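Local structure of protein BIM1 (Saccharomyces cerevisiae, 2QJX) at residues A[13-18]-A[101-106]; A[35-40]-A[66-71]; A[45-50]-A[106-111]; A[55-60]-A[122-127]. The protein binds microtubules and associates with their growing plus ends, the part described here being its calponin-homology domain. One frame throughout, in Å; residues are numbered along the deposited sequence.

How the contacts relate
Contact 2 is buried near the middle of the calponin-homology fold, where helix 62-78 packs on the start of helix 37-47 through an asparagine, two tyrosines and a glycine. Contacts 1 and 3 are partly buried and share helix 95-112: in contact 1 its Lys-106 lies over a tryptophan of helix 12-23, while in contact 3 its next turn meets the end of helix 37-47 through a tyrosine-histidine bond. Trp-18 and Trp-109 touch edge-to-face and join these two. Contact 4 is also largely buried but lies farther out, with Asn-58 exposed at its margin; it relies on arginines, backbone carbonyls and the chain terminus, and connects to contact 2 through Asn-68.

Contact 1. Residues A[13-18]-A[101-106]; sequences TELLTW and FLQWLK
Lys-106 lies across the indole of Trp-18, its extended side chain passing obliquely over one face of the ring system. CG of Lys-106 stands almost on the normal, 3.7 Å from the centroid of the six-membered ring of Trp-18 and only 8° off, a CH-pi contact. Farther along the lysine, CE runs above the pyrrole part, and NZ of Lys-106 ends 4.4 Å from the centroid of the five-membered ring of Trp-18, a cation-pi pair. CG of Trp-18 is anti to its backbone N (chi1 169°), which starts the indole on the side facing helix 95-112. The rim of the same indole meets Leu-102, where CZ3 of Trp-18 is 4.2 Å from CD1 of Leu-102.

Leu-15 packs one turn earlier. The two leucines reach tip to tip, CD1 of Leu-15 4.0 Å from CD2 of Leu-102. The methyls of Leu-15 diverge: CD1 of Leu-15 lies 3.5 Å from CG of Gln-103, the two side chains crossing at about a right angle, and CD2 of Leu-15 rests against CD of Lys-106 at 3.7 Å. The two short helical segments cross at 55° with their axes 10.9 Å apart, joining helix 12-23 to helix 95-112 in the calponin-homology fold. Beyond the lysine, Trp-109 meets Trp-18 edge-to-face. An alanine in place of Trp-18 would probably leave the methylenes and ammonium of Lys-106 without their aromatic surface and open a gap beside Leu-102. With no hydrogen bond between the segments, the contact rests on dispersion, to which the lysine charge probably adds an electrostatic attraction for the indole.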
# COMPACT_ATOMS: atom_id res chain seq x y z
N THR A 13 2.27 8.68 13.72
CA THR A 13 3.47 8.04 14.26
C THR A 13 3.24 6.56 14.54
O THR A 13 4.12 5.73 14.28
CB THR A 13 3.93 8.73 15.55
OG1 THR A 13 4.13 10.13 15.29
CG2 THR A 13 5.23 8.12 16.04
N GLU A 14 2.07 6.23 15.07
CA GLU A 14 1.72 4.85 15.38
C GLU A 14 1.56 4.04 14.09
O GLU A 14 2.02 2.90 14.01
CB GLU A 14 0.41 4.79 16.17
CG GLU A 14 0.34 5.79 17.32
CD GLU A 14 -0.99 5.72 18.05
OE1 GLU A 14 -1.20 4.76 18.83
OE2 GLU A 14 -1.83 6.62 17.85
N LEU A 15 0.90 4.63 13.10
CA LEU A 15 0.69 3.96 11.83
C LEU A 15 1.99 3.75 11.08
O LEU A 15 2.26 2.66 10.58
CB LEU A 15 -0.27 4.75 10.94
CG LEU A 15 -1.77 4.61 11.18
CD1 LEU A 15 -2.51 5.46 10.16
CD2 LEU A 15 -2.18 3.15 11.06
N LEU A 16 2.80 4.81 10.98
CA LEU A 16 4.06 4.71 10.27
C LEU A 16 4.96 3.64 10.88
O LEU A 16 5.57 2.86 10.16
CB LEU A 16 4.79 6.06 10.26
CG LEU A 16 4.32 7.05 9.19
CD1 LEU A 16 5.13 8.33 9.27
CD2 LEU A 16 4.47 6.41 7.81
N THR A 17 5.02 3.59 12.20
CA THR A 17 5.84 2.59 12.87
C THR A 17 5.33 1.20 12.51
O THR A 17 6.12 0.30 12.23
CB THR A 17 5.81 2.80 14.40
OG1 THR A 17 6.49 4.02 14.72
CG2 THR A 17 6.50 1.64 15.11
N TRP A 18 4.01 1.03 12.49
CA TRP A 18 3.41 -0.25 12.14
C TRP A 18 3.77 -0.63 10.71
O TRP A 18 4.22 -1.74 10.45
CB TRP A 18 1.88 -0.18 12.25
CG TRP A 18 1.18 -1.37 11.65
CD1 TRP A 18 1.08 -2.63 12.18
CD2 TRP A 18 0.49 -1.41 10.39
NE1 TRP A 18 0.37 -3.45 11.34
CE2 TRP A 18 -0.01 -2.73 10.23
CE3 TRP A 18 0.23 -0.47 9.39
CZ2 TRP A 18 -0.74 -3.12 9.11
CZ3 TRP A 18 -0.49 -0.86 8.27
CH2 TRP A 18 -0.97 -2.18 8.14
N PHE A 101 -6.73 6.55 4.36
CA PHE A 101 -6.67 5.31 3.59
C PHE A 101 -5.80 4.28 4.31
O PHE A 101 -6.15 3.09 4.36
CB PHE A 101 -6.13 5.58 2.18
CG PHE A 101 -6.36 4.46 1.21
CD1 PHE A 101 -7.66 4.10 0.85
CD2 PHE A 101 -5.30 3.75 0.67
CE1 PHE A 101 -7.89 3.05 -0.03
CE2 PHE A 101 -5.52 2.70 -0.21
CZ PHE A 101 -6.82 2.34 -0.56
N LEU A 102 -4.68 4.72 4.87
CA LEU A 102 -3.80 3.81 5.58
C LEU A 102 -4.50 3.26 6.82
O LEU A 102 -4.32 2.09 7.18
CB LEU A 102 -2.50 4.51 5.99
CG LEU A 102 -1.45 3.63 6.67
CD1 LEU A 102 -1.05 2.48 5.75
CD2 LEU A 102 -0.24 4.48 7.04
N GLN A 103 -5.30 4.09 7.48
CA GLN A 103 -6.03 3.64 8.66
C GLN A 103 -6.96 2.50 8.26
O GLN A 103 -7.02 1.48 8.94
CB GLN A 103 -6.84 4.77 9.29
CG GLN A 103 -6.00 5.92 9.82
CD GLN A 103 -6.84 7.05 10.40
OE1 GLN A 103 -7.84 7.45 9.81
NE2 GLN A 103 -6.43 7.56 11.55
N TRP A 104 -7.68 2.67 7.16
CA TRP A 104 -8.58 1.62 6.71
C TRP A 104 -7.81 0.36 6.30
O TRP A 104 -8.23 -0.76 6.60
CB TRP A 104 -9.43 2.08 5.52
CG TRP A 104 -10.32 0.97 5.00
CD1 TRP A 104 -11.56 0.62 5.46
CD2 TRP A 104 -9.99 0.03 3.97
NE1 TRP A 104 -12.02 -0.48 4.78
CE2 TRP A 104 -11.08 -0.86 3.86
CE3 TRP A 104 -8.88 -0.15 3.13
CZ2 TRP A 104 -11.10 -1.92 2.94
CZ3 TRP A 104 -8.90 -1.20 2.21
CH2 TRP A 104 -10.00 -2.07 2.12
N LEU A 105 -6.70 0.55 5.60
CA LEU A 105 -5.91 -0.60 5.17
C LEU A 105 -5.44 -1.43 6.35
O LEU A 105 -5.49 -2.66 6.32
CB LEU A 105 -4.70 -0.14 4.35
CG LEU A 105 -5.02 0.22 2.89
CD1 LEU A 105 -3.82 0.88 2.24
CD2 LEU A 105 -5.41 -1.03 2.13
N LYS A 106 -4.99 -0.76 7.41
CA LYS A 106 -4.53 -1.49 8.58
C LYS A 106 -5.66 -2.35 9.13
O LYS A 106 -5.44 -3.49 9.56
CB LYS A 106 -4.03 -0.54 9.67
CG LYS A 106 -3.51 -1.30 10.88
CD LYS A 106 -2.97 -0.40 11.97
CE LYS A 106 -2.39 -1.24 13.09
NZ LYS A 106 -1.87 -0.40 14.21

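Contact 2. Residues A[35-40]-A[66-71]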
# COMPACT_ATOMS: atom_id res chain seq x y z
N THR A 35 2.43 7.49 -3.07
CA THR A 35 2.92 6.87 -4.31
C THR A 35 2.16 5.60 -4.64
O THR A 35 2.26 5.09 -5.75
CB THR A 35 4.43 6.53 -4.24
OG1 THR A 35 4.63 5.39 -3.38
CG2 THR A 35 5.23 7.71 -3.72
N GLY A 36 1.43 5.08 -3.66
CA GLY A 36 0.64 3.88 -3.86
C GLY A 36 1.37 2.55 -3.77
O GLY A 36 0.73 1.50 -3.73
N ALA A 37 2.70 2.58 -3.73
CA ALA A 37 3.49 1.35 -3.66
C ALA A 37 3.22 0.54 -2.38
O ALA A 37 2.96 -0.66 -2.43
CB ALA A 37 4.97 1.69 -3.78
N ALA A 38 3.29 1.21 -1.23
CA ALA A 38 3.05 0.53 0.05
C ALA A 38 1.63 -0.05 0.11
O ALA A 38 1.44 -1.16 0.61
CB ALA A 38 3.27 1.50 1.21
N TYR A 39 0.65 0.70 -0.39
CA TYR A 39 -0.73 0.22 -0.39
C TYR A 39 -0.83 -1.10 -1.14
O TYR A 39 -1.47 -2.05 -0.68
CB TYR A 39 -1.65 1.25 -1.06
CG TYR A 39 -1.74 2.58 -0.33
CD1 TYR A 39 -2.11 3.74 -1.01
CD2 TYR A 39 -1.46 2.68 1.03
CE1 TYR A 39 -2.18 4.97 -0.36
CE2 TYR A 39 -1.54 3.90 1.70
CZ TYR A 39 -1.90 5.04 1.00
OH TYR A 39 -1.95 6.25 1.65
N CYS A 40 -0.18 -1.16 -2.30
CA CYS A 40 -0.19 -2.38 -3.10
C CYS A 40 0.39 -3.54 -2.32
O CYS A 40 -0.18 -4.62 -2.30
CB CYS A 40 0.65 -2.20 -4.38
SG CYS A 40 -0.16 -1.26 -5.68
N GLN A 66 0.58 6.47 -10.78
CA GLN A 66 -0.67 6.14 -11.46
C GLN A 66 -0.76 4.64 -11.72
O GLN A 66 -1.83 4.05 -11.59
CB GLN A 66 -0.78 6.90 -12.78
CG GLN A 66 -2.22 7.07 -13.25
CD GLN A 66 -3.00 8.07 -12.42
OE1 GLN A 66 -2.62 9.24 -12.32
NE2 GLN A 66 -4.10 7.63 -11.83
N THR A 67 0.36 4.04 -12.11
CA THR A 67 0.43 2.61 -12.39
C THR A 67 0.19 1.83 -11.11
O THR A 67 -0.50 0.80 -11.12
CB THR A 67 1.81 2.22 -12.96
OG1 THR A 67 1.93 2.70 -14.30
CG2 THR A 67 2.00 0.71 -12.94
N ASN A 68 0.75 2.30 -10.00
CA ASN A 68 0.56 1.62 -8.73
C ASN A 68 -0.91 1.63 -8.35
O ASN A 68 -1.45 0.62 -7.90
CB ASN A 68 1.38 2.28 -7.63
CG ASN A 68 2.87 2.17 -7.87
OD1 ASN A 68 3.31 1.29 -8.62
ND2 ASN A 68 3.65 3.03 -7.23
N TYR A 69 -1.57 2.76 -8.55
CA TYR A 69 -2.98 2.86 -8.21
C TYR A 69 -3.87 2.01 -9.12
O TYR A 69 -4.89 1.49 -8.68
CB TYR A 69 -3.42 4.32 -8.21
CG TYR A 69 -3.00 5.03 -6.95
CD1 TYR A 69 -1.96 5.96 -6.95
CD2 TYR A 69 -3.60 4.72 -5.73
CE1 TYR A 69 -1.53 6.56 -5.77
CE2 TYR A 69 -3.17 5.31 -4.54
CZ TYR A 69 -2.14 6.23 -4.57
OH TYR A 69 -1.71 6.79 -3.39
N LYS A 70 -3.49 1.85 -10.38
CA LYS A 70 -4.29 1.02 -11.26
C LYS A 70 -4.15 -0.44 -10.83
O LYS A 70 -5.10 -1.23 -10.91
CB LYS A 70 -3.88 1.24 -12.72
CG LYS A 70 -4.33 2.61 -13.21
CD LYS A 70 -4.05 2.87 -14.68
CE LYS A 70 -4.64 4.22 -15.09
NZ LYS A 70 -4.26 4.63 -16.47
N ILE A 71 -2.96 -0.79 -10.34
CA ILE A 71 -2.71 -2.14 -9.85
C ILE A 71 -3.52 -2.34 -8.57
O ILE A 71 -4.11 -3.40 -8.37
CB ILE A 71 -1.20 -2.36 -9.55
CG1 ILE A 71 -0.42 -2.49 -10.86
CG2 ILE A 71 -1.01 -3.62 -8.68
CD1 ILE A 71 1.11 -2.44 -10.70
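Asn-68 donates from ND2 to the carbonyl O of Thr-35 at 2.9 Å, a nearly straight bond with an N-H...O angle of 170°. The acceptor lies in the amide plane of Asn-68, whereas the donor stands above the carbonyl plane of Thr-35. Next to this bond, Gly-36 lies over one face of the Tyr-69 ring, its CA 4.1 Å from the ring centroid in a CH-pi contact. A CB at Gly-36 would sit tightly against CE1 of Tyr-69 and CB of Asn-68, and at the phi of Gly-36 (81°) it would also be jammed against the carbonyl O of Thr-35. The ring of Tyr-69 also meets that of Tyr-39, their side chains crossing obliquely with CE2 of Tyr-69 4.0 Å from CD1 of Tyr-39. On the next turn, SG of Cys-40 packs 3.9 Å from CG2 of Ile-71.

A second shell fixes these groups. OD1 of Asn-68 accepts from the backbone N of Lys-56, so one amide ties two loops to helix 62-78. The hydroxyl of Tyr-69 bonds to the carbonyl of Gly-34, and that of Tyr-39 to Asn-98 on helix 95-112. A phenylalanine in place of Tyr-69 would probably leave the Gly-34 carbonyl without this partner and the ring less firmly fixed. Gly-36 is the N-cap residue of helix 37-47, and the contact seats the start of that helix on helix 62-78 within the calponin-homology core. The amide N-H of Asn-68 and the Tyr-69 hydroxyl are matched to carbonyls of the turn leading into the helix, while glycine lets the aromatic ring lie close against the backbone.

Contact 3. Residues A[45-50]-A[106-111]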
# COMPACT_ATOMS: atom_id res chain seq x y z
N SER A 45 0.44 -8.67 1.01
CA SER A 45 0.65 -9.46 2.22
C SER A 45 -0.62 -10.24 2.59
O SER A 45 -0.56 -11.33 3.17
CB SER A 45 1.06 -8.57 3.40
OG SER A 45 0.00 -7.72 3.81
N ILE A 46 -1.78 -9.68 2.23
CA ILE A 46 -3.06 -10.32 2.52
C ILE A 46 -3.52 -11.32 1.45
O ILE A 46 -3.96 -12.43 1.78
CB ILE A 46 -4.19 -9.28 2.68
CG1 ILE A 46 -3.83 -8.27 3.78
CG2 ILE A 46 -5.50 -9.99 3.00
CD1 ILE A 46 -4.81 -7.10 3.88
N TYR A 47 -3.42 -10.92 0.19
CA TYR A 47 -3.88 -11.79 -0.90
C TYR A 47 -2.79 -12.52 -1.67
O TYR A 47 -3.04 -13.58 -2.24
CB TYR A 47 -4.74 -10.98 -1.87
CG TYR A 47 -5.94 -10.36 -1.19
CD1 TYR A 47 -5.87 -9.08 -0.64
CD2 TYR A 47 -7.12 -11.08 -1.04
CE1 TYR A 47 -6.95 -8.53 0.04
CE2 TYR A 47 -8.20 -10.54 -0.36
CZ TYR A 47 -8.11 -9.27 0.18
OH TYR A 47 -9.17 -8.75 0.89
N GLY A 48 -1.60 -11.95 -1.68
CA GLY A 48 -0.47 -12.56 -2.36
C GLY A 48 -0.56 -12.78 -3.85
O GLY A 48 0.15 -13.63 -4.38
N ASP A 49 -1.43 -12.04 -4.54
CA ASP A 49 -1.56 -12.21 -5.98
C ASP A 49 -1.35 -10.91 -6.74
O ASP A 49 -1.79 -10.77 -7.88
CB ASP A 49 -2.91 -12.85 -6.34
CG ASP A 49 -4.09 -11.93 -6.08
OD1 ASP A 49 -3.91 -10.85 -5.46
OD2 ASP A 49 -5.22 -12.29 -6.49
N LEU A 50 -0.69 -9.95 -6.10
CA LEU A 50 -0.39 -8.66 -6.71
C LEU A 50 0.83 -8.80 -7.62
O LEU A 50 1.74 -9.57 -7.33
CB LEU A 50 -0.08 -7.62 -5.63
CG LEU A 50 -1.21 -6.95 -4.84
CD1 LEU A 50 -1.88 -5.92 -5.73
CD2 LEU A 50 -2.21 -7.99 -4.33
N LYS A 106 -4.99 -0.76 7.41
CA LYS A 106 -4.53 -1.49 8.58
C LYS A 106 -5.66 -2.35 9.13
O LYS A 106 -5.44 -3.49 9.56
CB LYS A 106 -4.03 -0.54 9.67
CG LYS A 106 -3.51 -1.30 10.88
CD LYS A 106 -2.97 -0.40 11.97
CE LYS A 106 -2.39 -1.24 13.09
NZ LYS A 106 -1.87 -0.40 14.21
N LYS A 107 -6.88 -1.82 9.12
CA LYS A 107 -8.03 -2.55 9.63
C LYS A 107 -8.32 -3.75 8.75
O LYS A 107 -8.66 -4.83 9.24
CB LYS A 107 -9.26 -1.63 9.70
CG LYS A 107 -9.23 -0.64 10.87
CD LYS A 107 -7.85 -0.01 11.01
CE LYS A 107 -7.84 1.26 11.83
NZ LYS A 107 -6.49 1.89 11.77
N HIS A 108 -8.20 -3.55 7.44
CA HIS A 108 -8.44 -4.62 6.48
C HIS A 108 -7.41 -5.73 6.71
O HIS A 108 -7.74 -6.92 6.69
CB HIS A 108 -8.31 -4.08 5.05
CG HIS A 108 -8.85 -5.01 4.02
ND1 HIS A 108 -10.19 -5.31 3.91
CD2 HIS A 108 -8.23 -5.72 3.04
CE1 HIS A 108 -10.37 -6.16 2.91
NE2 HIS A 108 -9.20 -6.42 2.37
N TRP A 109 -6.15 -5.33 6.92
CA TRP A 109 -5.06 -6.27 7.17
C TRP A 109 -5.33 -7.06 8.45
O TRP A 109 -5.22 -8.29 8.48
CB TRP A 109 -3.74 -5.50 7.32
CG TRP A 109 -2.54 -6.37 7.55
CD1 TRP A 109 -1.82 -7.02 6.60
CD2 TRP A 109 -1.94 -6.68 8.81
NE1 TRP A 109 -0.79 -7.73 7.19
CE2 TRP A 109 -0.85 -7.53 8.55
CE3 TRP A 109 -2.22 -6.32 10.13
CZ2 TRP A 109 -0.03 -8.03 9.57
CZ3 TRP A 109 -1.40 -6.82 11.15
CH2 TRP A 109 -0.32 -7.66 10.86
N ILE A 110 -5.70 -6.36 9.52
CA ILE A 110 -6.00 -7.02 10.79
C ILE A 110 -7.07 -8.08 10.62
O ILE A 110 -6.94 -9.20 11.12
CB ILE A 110 -6.47 -6.00 11.84
CG1 ILE A 110 -5.29 -5.14 12.29
CG2 ILE A 110 -7.10 -6.72 13.03
CD1 ILE A 110 -5.66 -4.03 13.24
N ARG A 111 -8.13 -7.73 9.89
CA ARG A 111 -9.24 -8.65 9.68
C ARG A 111 -9.00 -9.78 8.69
O ARG A 111 -9.57 -10.87 8.85
CB ARG A 111 -10.48 -7.86 9.25
CG ARG A 111 -11.71 -8.71 8.99
CD ARG A 111 -12.93 -7.86 8.69
NE ARG A 111 -14.12 -8.66 8.45
CZ ARG A 111 -15.32 -8.16 8.19
NH1 ARG A 111 -15.50 -6.84 8.13
NH2 ARG A 111 -16.35 -8.97 7.98
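The hydroxyl of Tyr-47 and NE2 of His-108 are 2.8 Å apart and share a hydrogen bond in which either may be the donor. Their side chains cross at about a right angle. The hydroxyl lies at the edge of the imidazole, near its plane, while NE2 in turn sits at the edge of the phenol ring and in its plane. CG of His-108 is anti to the backbone N (chi1 -166°), which puts that atom on the side of helix 37-47; the bond to Tyr-47 then meets the far end of the ring. Stacking partners hold both rings: His-79 lies against Tyr-47 and Trp-104 against His-108.

Ile-46 makes the apolar half of the contact. CD1 of Ile-46 reaches the backbone of the facing helix, 3.4 Å from CA of Trp-109, and is also 3.8 Å from CD2 of His-108. One atom back, CG1 of Ile-46 packs 3.7 Å from CD1 of Trp-109, the two side chains crossing. The other branch, CG2, turns back over one face of the neighbouring Tyr-47 ring. Ser-45 completes the row, with OG at the edge of the indole and 3.4 Å from CD1 of Trp-109; the hydroxyl itself bonds to the carbonyl of Ile-42 within its own helix. Gly-48, with positive phi, ends helix 37-47 directly after the tyrosine.

The contact therefore joins the last turn of helix 37-47 to helix 95-112 in the calponin-homology domain. A hydrogen bond between two rings, each stacked on a different neighbour, sets the position of the phenol against the imidazole, and the isoleucine supplies close apolar packing beside it.

Contact 4. Residues A[55-60]-A[122-127]; sequences VKFNAT and ARRKYR
The side chain of Arg-127, the last residue of the chain, runs from Asn-58 to the carbonyl of Val-55 on the loop 55-60. CB of Arg-127 lies 3.7 Å from ND2 of Asn-58. The side chain bends at chi3 (-71°), which turns NE of Arg-127 toward the carbonyl O of Arg-124, to which it donates at 2.8 Å. That oxygen also accepts from the backbone N of Arg-127, the two donors coming from opposite faces of its plane. At the tip, NH1 of Arg-127 bonds to the carbonyl O of Val-55 at 2.7 Å, nearly along the C=O axis, and makes a weak bond to a water that also accepts from the backbone N of Asn-58. NH2 bonds to the carbonyl of Met-52, while CB of Phe-57 lies over one face of the guanidinium.

Helix 120-123 ends in a Schellman motif with Lys-125, of positive phi, as its C-prime residue, and the chain turns there so that Arg-127 comes to lie against the loop 55-60 of the calponin-homology fold. Across the contact, Lys-56 is the centre of an inverse gamma turn.

The terminal carboxylate is used on both oxygens. ND2 of Asn-58 donates to O of Arg-127 at 2.8 Å, in the carbonyl plane and on a lone pair. OXT of Arg-127 forms a salt bridge with NE of Arg-124 at 3.1 Å, lying in the plane of that guanidinium. The guanidinium of Arg-124 is nearly parallel to the Phe-57 ring (15°), with CE2 of Phe-57 over one of its faces, although the exact closeness of the two is doubtful; NH1 of Arg-124 continues to Gln-41 and the carbonyl of Leu-23.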
# COMPACT_ATOMS: atom_id res chain seq x y z
N VAL A 55 4.91 -3.16 -9.78
CA VAL A 55 4.63 -2.07 -8.87
C VAL A 55 5.91 -1.25 -8.82
O VAL A 55 6.99 -1.81 -8.60
CB VAL A 55 4.29 -2.58 -7.45
CG1 VAL A 55 4.20 -1.41 -6.47
CG2 VAL A 55 2.98 -3.35 -7.48
N LYS A 56 5.81 0.06 -9.05
CA LYS A 56 6.98 0.93 -9.00
C LYS A 56 7.15 1.26 -7.53
O LYS A 56 6.66 2.28 -7.04
CB LYS A 56 6.73 2.20 -9.82
CG LYS A 56 6.41 1.93 -11.28
CD LYS A 56 7.52 1.13 -11.95
CE LYS A 56 7.11 0.64 -13.33
NZ LYS A 56 8.12 -0.30 -13.90
N PHE A 57 7.86 0.38 -6.83
CA PHE A 57 8.05 0.54 -5.40
C PHE A 57 8.79 1.78 -4.95
O PHE A 57 8.40 2.42 -3.98
CB PHE A 57 8.72 -0.70 -4.81
CG PHE A 57 8.29 -0.98 -3.42
CD1 PHE A 57 7.04 -1.53 -3.17
CD2 PHE A 57 9.09 -0.61 -2.35
CE1 PHE A 57 6.58 -1.69 -1.87
CE2 PHE A 57 8.64 -0.76 -1.04
CZ PHE A 57 7.37 -1.31 -0.80
N ASN A 58 9.87 2.12 -5.65
CA ASN A 58 10.65 3.29 -5.31
C ASN A 58 10.48 4.36 -6.38
O ASN A 58 11.45 4.83 -6.97
CB ASN A 58 12.12 2.89 -5.15
CG ASN A 58 12.33 1.90 -4.02
OD1 ASN A 58 12.17 2.24 -2.85
ND2 ASN A 58 12.68 0.66 -4.37
N ALA A 59 9.23 4.73 -6.63
CA ALA A 59 8.88 5.72 -7.64
C ALA A 59 9.03 7.17 -7.17
O ALA A 59 8.91 7.47 -5.99
CB ALA A 59 7.44 5.49 -8.12
N THR A 60 9.29 8.06 -8.13
CA THR A 60 9.46 9.48 -7.86
C THR A 60 8.61 10.33 -8.81
O THR A 60 8.32 11.49 -8.52
CB THR A 60 10.97 9.89 -8.00
OG1 THR A 60 11.65 9.61 -6.77
CG2 THR A 60 11.11 11.37 -8.32
N ALA A 122 11.59 -10.16 -0.12
CA ALA A 122 11.62 -11.12 -1.22
C ALA A 122 10.51 -10.85 -2.23
O ALA A 122 10.72 -10.98 -3.44
CB ALA A 122 11.51 -12.55 -0.68
N ARG A 123 9.33 -10.48 -1.75
CA ARG A 123 8.22 -10.21 -2.66
C ARG A 123 8.51 -9.01 -3.57
O ARG A 123 7.96 -8.94 -4.67
CB ARG A 123 6.92 -9.98 -1.88
CG ARG A 123 6.38 -11.22 -1.17
CD ARG A 123 5.96 -12.31 -2.17
NE ARG A 123 4.79 -11.91 -2.95
CZ ARG A 123 4.27 -12.62 -3.95
NH1 ARG A 123 4.81 -13.78 -4.30
NH2 ARG A 123 3.19 -12.18 -4.58
N ARG A 124 9.37 -8.09 -3.11
CA ARG A 124 9.74 -6.90 -3.89
C ARG A 124 11.05 -7.12 -4.64
O ARG A 124 11.59 -6.18 -5.22
CB ARG A 124 10.02 -5.69 -2.99
CG ARG A 124 8.97 -5.24 -2.03
CD ARG A 124 9.32 -3.81 -1.60
NE ARG A 124 10.37 -3.69 -0.59
CZ ARG A 124 10.14 -3.73 0.73
NH1 ARG A 124 8.91 -3.90 1.18
NH2 ARG A 124 11.14 -3.57 1.59
N LYS A 125 11.58 -8.34 -4.61
CA LYS A 125 12.86 -8.64 -5.24
C LYS A 125 13.94 -7.73 -4.65
O LYS A 125 14.85 -7.24 -5.34
CB LYS A 125 12.78 -8.51 -6.76
CG LYS A 125 11.84 -9.56 -7.35
CD LYS A 125 12.22 -9.99 -8.76
CE LYS A 125 12.02 -8.89 -9.78
NZ LYS A 125 12.14 -9.44 -11.16
N TYR A 126 13.81 -7.50 -3.35
CA TYR A 126 14.73 -6.70 -2.56
C TYR A 126 14.89 -5.24 -2.94
O TYR A 126 15.97 -4.66 -2.81
CB TYR A 126 16.09 -7.39 -2.49
CG TYR A 126 15.94 -8.79 -1.94
CD1 TYR A 126 15.64 -9.86 -2.78
CD2 TYR A 126 15.97 -9.02 -0.56
CE1 TYR A 126 15.36 -11.12 -2.27
CE2 TYR A 126 15.69 -10.28 -0.04
CZ TYR A 126 15.39 -11.32 -0.90
OH TYR A 126 15.08 -12.57 -0.39
N ARG A 127 13.79 -4.65 -3.42
CA ARG A 127 13.75 -3.24 -3.76
C ARG A 127 13.23 -2.57 -2.49
O ARG A 127 12.69 -1.44 -2.57
CB ARG A 127 12.78 -2.99 -4.92
CG ARG A 127 13.25 -3.46 -6.30
CD ARG A 127 12.14 -3.25 -7.34
NE ARG A 127 11.04 -4.19 -7.15
CZ ARG A 127 9.80 -4.00 -7.59
NH1 ARG A 127 9.47 -2.90 -8.25
NH2 ARG A 127 8.87 -4.94 -7.38
OXT ARG A 127 13.36 -3.19 -1.41
O HOH W 1 10.88 0.17 -7.90